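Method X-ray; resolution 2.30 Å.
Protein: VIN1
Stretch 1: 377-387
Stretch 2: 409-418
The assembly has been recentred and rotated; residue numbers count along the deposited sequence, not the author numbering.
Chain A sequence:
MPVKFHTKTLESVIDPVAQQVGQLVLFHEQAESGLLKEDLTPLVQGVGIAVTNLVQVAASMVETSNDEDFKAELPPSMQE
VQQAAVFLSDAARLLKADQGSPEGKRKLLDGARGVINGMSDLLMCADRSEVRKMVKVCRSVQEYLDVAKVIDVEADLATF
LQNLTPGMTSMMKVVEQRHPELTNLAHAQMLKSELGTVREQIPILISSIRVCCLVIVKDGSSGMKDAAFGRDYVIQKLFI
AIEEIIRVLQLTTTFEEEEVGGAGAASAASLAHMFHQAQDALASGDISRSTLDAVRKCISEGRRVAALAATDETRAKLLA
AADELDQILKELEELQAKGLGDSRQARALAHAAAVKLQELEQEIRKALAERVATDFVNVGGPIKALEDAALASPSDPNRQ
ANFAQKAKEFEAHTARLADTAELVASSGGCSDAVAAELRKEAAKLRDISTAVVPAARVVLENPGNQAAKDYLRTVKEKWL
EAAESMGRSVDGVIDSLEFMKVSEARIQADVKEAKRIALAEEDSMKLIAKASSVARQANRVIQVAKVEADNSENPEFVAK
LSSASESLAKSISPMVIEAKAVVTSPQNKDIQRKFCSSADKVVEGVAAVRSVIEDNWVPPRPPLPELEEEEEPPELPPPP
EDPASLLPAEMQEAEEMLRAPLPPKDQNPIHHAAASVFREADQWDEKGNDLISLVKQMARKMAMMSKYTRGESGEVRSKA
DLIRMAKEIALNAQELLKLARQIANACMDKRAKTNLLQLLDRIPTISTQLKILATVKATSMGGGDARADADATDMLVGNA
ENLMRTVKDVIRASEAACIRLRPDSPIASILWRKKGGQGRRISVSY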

# COMPACT_ATOMS: atom_id res chain seq x y z
N VAL A 377 15.10 17.06 -11.24
CA VAL A 377 16.24 17.91 -10.92
C VAL A 377 15.81 19.31 -10.49
O VAL A 377 16.56 20.00 -9.79
CB VAL A 377 17.21 17.97 -12.12
CG1 VAL A 377 16.62 18.81 -13.25
CG2 VAL A 377 18.56 18.51 -11.69
N ASN A 378 14.61 19.74 -10.88
CA ASN A 378 14.15 21.10 -10.61
C ASN A 378 12.61 21.07 -10.57
O ASN A 378 11.93 21.47 -11.51
CB ASN A 378 14.66 22.08 -11.66
CG ASN A 378 14.37 23.52 -11.30
OD1 ASN A 378 13.87 23.81 -10.22
ND2 ASN A 378 14.70 24.44 -12.20
N VAL A 379 12.08 20.57 -9.45
CA VAL A 379 10.64 20.35 -9.34
C VAL A 379 9.88 21.68 -9.29
O VAL A 379 8.86 21.85 -9.96
CB VAL A 379 10.32 19.47 -8.12
CG1 VAL A 379 8.82 19.32 -7.95
CG2 VAL A 379 10.97 18.10 -8.28
N GLY A 380 10.38 22.63 -8.50
CA GLY A 380 9.69 23.89 -8.29
C GLY A 380 10.00 25.01 -9.25
O GLY A 380 9.33 26.05 -9.22
N GLY A 381 11.00 24.84 -10.11
CA GLY A 381 11.41 25.86 -11.05
C GLY A 381 10.31 26.34 -11.99
O GLY A 381 9.97 27.52 -12.02
N PRO A 382 9.75 25.42 -12.78
CA PRO A 382 8.76 25.84 -13.79
C PRO A 382 7.52 26.52 -13.21
O PRO A 382 7.03 27.49 -13.81
CB PRO A 382 8.40 24.53 -14.50
CG PRO A 382 9.62 23.68 -14.33
CD PRO A 382 10.14 24.01 -12.96
N ILE A 383 7.00 26.06 -12.07
CA ILE A 383 5.82 26.70 -11.52
C ILE A 383 6.17 28.07 -10.96
O ILE A 383 5.33 28.99 -10.96
CB ILE A 383 5.14 25.80 -10.46
CG1 ILE A 383 3.75 26.35 -10.12
CG2 ILE A 383 5.99 25.72 -9.20
CD1 ILE A 383 3.01 25.53 -9.08
N LYS A 384 7.40 28.25 -10.47
CA LYS A 384 7.84 29.57 -10.05
C LYS A 384 7.96 30.51 -11.24
O LYS A 384 7.57 31.68 -11.16
CB LYS A 384 9.18 29.47 -9.31
CG LYS A 384 9.70 30.80 -8.80
CD LYS A 384 8.71 31.44 -7.84
CE LYS A 384 9.23 32.76 -7.31
NZ LYS A 384 8.26 33.40 -6.39
N ALA A 385 8.48 30.00 -12.37
CA ALA A 385 8.52 30.80 -13.59
C ALA A 385 7.12 31.17 -14.07
O ALA A 385 6.92 32.27 -14.60
CB ALA A 385 9.28 30.05 -14.68
N LEU A 386 6.15 30.27 -13.88
CA LEU A 386 4.78 30.59 -14.25
C LEU A 386 4.19 31.67 -13.34
O LEU A 386 3.54 32.60 -13.81
CB LEU A 386 3.91 29.33 -14.21
CG LEU A 386 2.42 29.56 -14.46
CD1 LEU A 386 2.16 30.05 -15.87
CD2 LEU A 386 1.63 28.29 -14.18
N GLU A 387 4.42 31.55 -12.02
CA GLU A 387 3.92 32.57 -11.10
C GLU A 387 4.54 33.93 -11.39
O GLU A 387 3.85 34.96 -11.35
CB GLU A 387 4.19 32.16 -9.65
CG GLU A 387 3.52 33.07 -8.63
CD GLU A 387 4.08 32.89 -7.23
OE1 GLU A 387 5.31 32.78 -7.08
OE2 GLU A 387 3.27 32.84 -6.27
N GLU A 409 5.18 24.99 -20.55
CA GLU A 409 6.33 24.34 -19.93
C GLU A 409 5.97 23.74 -18.58
O GLU A 409 6.44 22.65 -18.24
CB GLU A 409 7.49 25.33 -19.79
CG GLU A 409 8.19 25.64 -21.11
CD GLU A 409 9.35 26.60 -20.93
OE1 GLU A 409 9.51 27.16 -19.82
OE2 GLU A 409 10.11 26.80 -21.90
N PHE A 410 5.13 24.42 -17.80
CA PHE A 410 4.70 23.86 -16.53
C PHE A 410 3.87 22.59 -16.74
O PHE A 410 4.08 21.58 -16.06
CB PHE A 410 3.90 24.87 -15.71
CG PHE A 410 3.17 24.25 -14.55
CD1 PHE A 410 3.83 24.01 -13.35
CD2 PHE A 410 1.84 23.87 -14.66
CE1 PHE A 410 3.17 23.42 -12.28
CE2 PHE A 410 1.18 23.28 -13.60
CZ PHE A 410 1.85 23.06 -12.41
N GLU A 411 2.91 22.64 -17.66
CA GLU A 411 2.06 21.48 -17.91
C GLU A 411 2.90 20.27 -18.32
O GLU A 411 2.72 19.17 -17.79
CB GLU A 411 1.02 21.81 -18.99
CG GLU A 411 -0.05 22.78 -18.53
CD GLU A 411 -1.17 22.11 -17.74
OE1 GLU A 411 -2.30 22.07 -18.25
OE2 GLU A 411 -0.91 21.62 -16.62
N ALA A 412 3.84 20.47 -19.25
CA ALA A 412 4.71 19.36 -19.65
C ALA A 412 5.59 18.90 -18.50
O ALA A 412 5.89 17.70 -18.38
CB ALA A 412 5.57 19.78 -20.85
N HIS A 413 6.01 19.83 -17.63
CA HIS A 413 6.85 19.46 -16.49
C HIS A 413 6.10 18.53 -15.54
O HIS A 413 6.55 17.41 -15.26
CB HIS A 413 7.32 20.73 -15.77
CG HIS A 413 8.14 20.46 -14.55
ND1 HIS A 413 9.37 19.84 -14.59
CD2 HIS A 413 7.90 20.73 -13.24
CE1 HIS A 413 9.85 19.74 -13.37
NE2 HIS A 413 8.98 20.27 -12.53
N THR A 414 4.96 18.99 -15.02
CA THR A 414 4.22 18.16 -14.07
C THR A 414 3.72 16.87 -14.70
O THR A 414 3.70 15.82 -14.04
CB THR A 414 3.06 18.96 -13.46
OG1 THR A 414 2.33 18.13 -12.55
CG2 THR A 414 2.11 19.46 -14.55
N ALA A 415 3.34 16.91 -15.98
CA ALA A 415 2.99 15.67 -16.67
C ALA A 415 4.17 14.70 -16.67
O ALA A 415 4.00 13.49 -16.48
CB ALA A 415 2.54 15.97 -18.10
N ARG A 416 5.39 15.22 -16.88
CA ARG A 416 6.57 14.37 -16.87
C ARG A 416 6.82 13.79 -15.48
O ARG A 416 7.20 12.62 -15.35
CB ARG A 416 7.78 15.14 -17.36
CG ARG A 416 9.05 14.31 -17.47
CD ARG A 416 8.89 13.21 -18.51
NE ARG A 416 10.17 12.58 -18.82
CZ ARG A 416 10.38 11.76 -19.84
NH1 ARG A 416 9.39 11.45 -20.66
NH2 ARG A 416 11.59 11.25 -20.04
N LEU A 417 6.63 14.60 -14.43
CA LEU A 417 6.78 14.09 -13.07
C LEU A 417 5.83 12.93 -12.82
O LEU A 417 6.23 11.88 -12.30
CB LEU A 417 6.54 15.20 -12.05
CG LEU A 417 7.54 16.35 -12.01
CD1 LEU A 417 7.18 17.31 -10.89
CD2 LEU A 417 8.96 15.82 -11.84
N ALA A 418 4.55 13.09 -13.18
CA ALA A 418 3.58 12.03 -12.93
C ALA A 418 3.88 10.79 -13.76
O ALA A 418 3.73 9.66 -13.28
CB ALA A 418 2.17 12.54 -13.20

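The contact joins the start of one helix, with the turn before it, to the side of a second helix. The helices run nearly antiparallel, at 157° between their N-to-C directions, and their axes approach to 8.9 Å. The backbones come close at Pro382 and Phe410, whose CA atoms lie 5.3 Å apart. The buried surface is modest, 358 Å² with both sides summed.

The second helix offers a row of side chains spaced three or four residues apart: Phe410, His413 and Leu417. All three have CA-to-CB bonds directed toward the first stretch. The compact ring of Pro382 rests over one face of the His413 ring, and the CA-to-CB bond of Pro382 is likewise directed toward the second stretch. Pro382 CG rests 3.6 Å from the centroid of the His413 ring and only 15° off the ring normal. This is a CH-pi contact over the face of the imidazole. Pro382 CB also lies 4.3 Å from Phe410 CA, so the proline meets the helix backbone as well as the imidazole.

His413 also makes the polar link of the contact. Its NE2 donates to Val379 O at 3.0 Å, with an N-H...acceptor angle of 138°. The acceptor lies at the ring edge, near the ring plane, where the N-H can reach it. One ring thus serves two neighbours, the carbonyl at its edge and the proline over its face. Asn378 O also comes near, 3.3 Å from His413 CE1, but its angle to NE2 is too poor for a hydrogen bond.

Phe410 is the larger bump. It has the most area covered by the other stretch of any residue here, 85 Å², and is buried. Its ring enters a hollow lined by Pro382, Ile383 and Leu386. Ile383 CB lies 3.6 Å from Phe410 CE1, and Leu386 CD2 lies 4.3 Å from Phe410 CG. Both approach the ring obliquely. The backbone of Pro382 meets the ring edge through its C atom.

Beyond the histidine, Val379 CG1 meets Leu417 CD1 at 3.9 Å. This apolar pair extends the packing along the second helix. Val379 therefore takes part twice, through its carbonyl oxygen and through its side chain.

The turn before the first helix has a capping bond of its own. Asn378 OD1 accepts from Gly381 N at 3.1 Å, a weak bond with an angle of 123°. Gly381 suits this tight spot: an ideal CB there would lie 2.3 Å from Asn378 ND2, a clash.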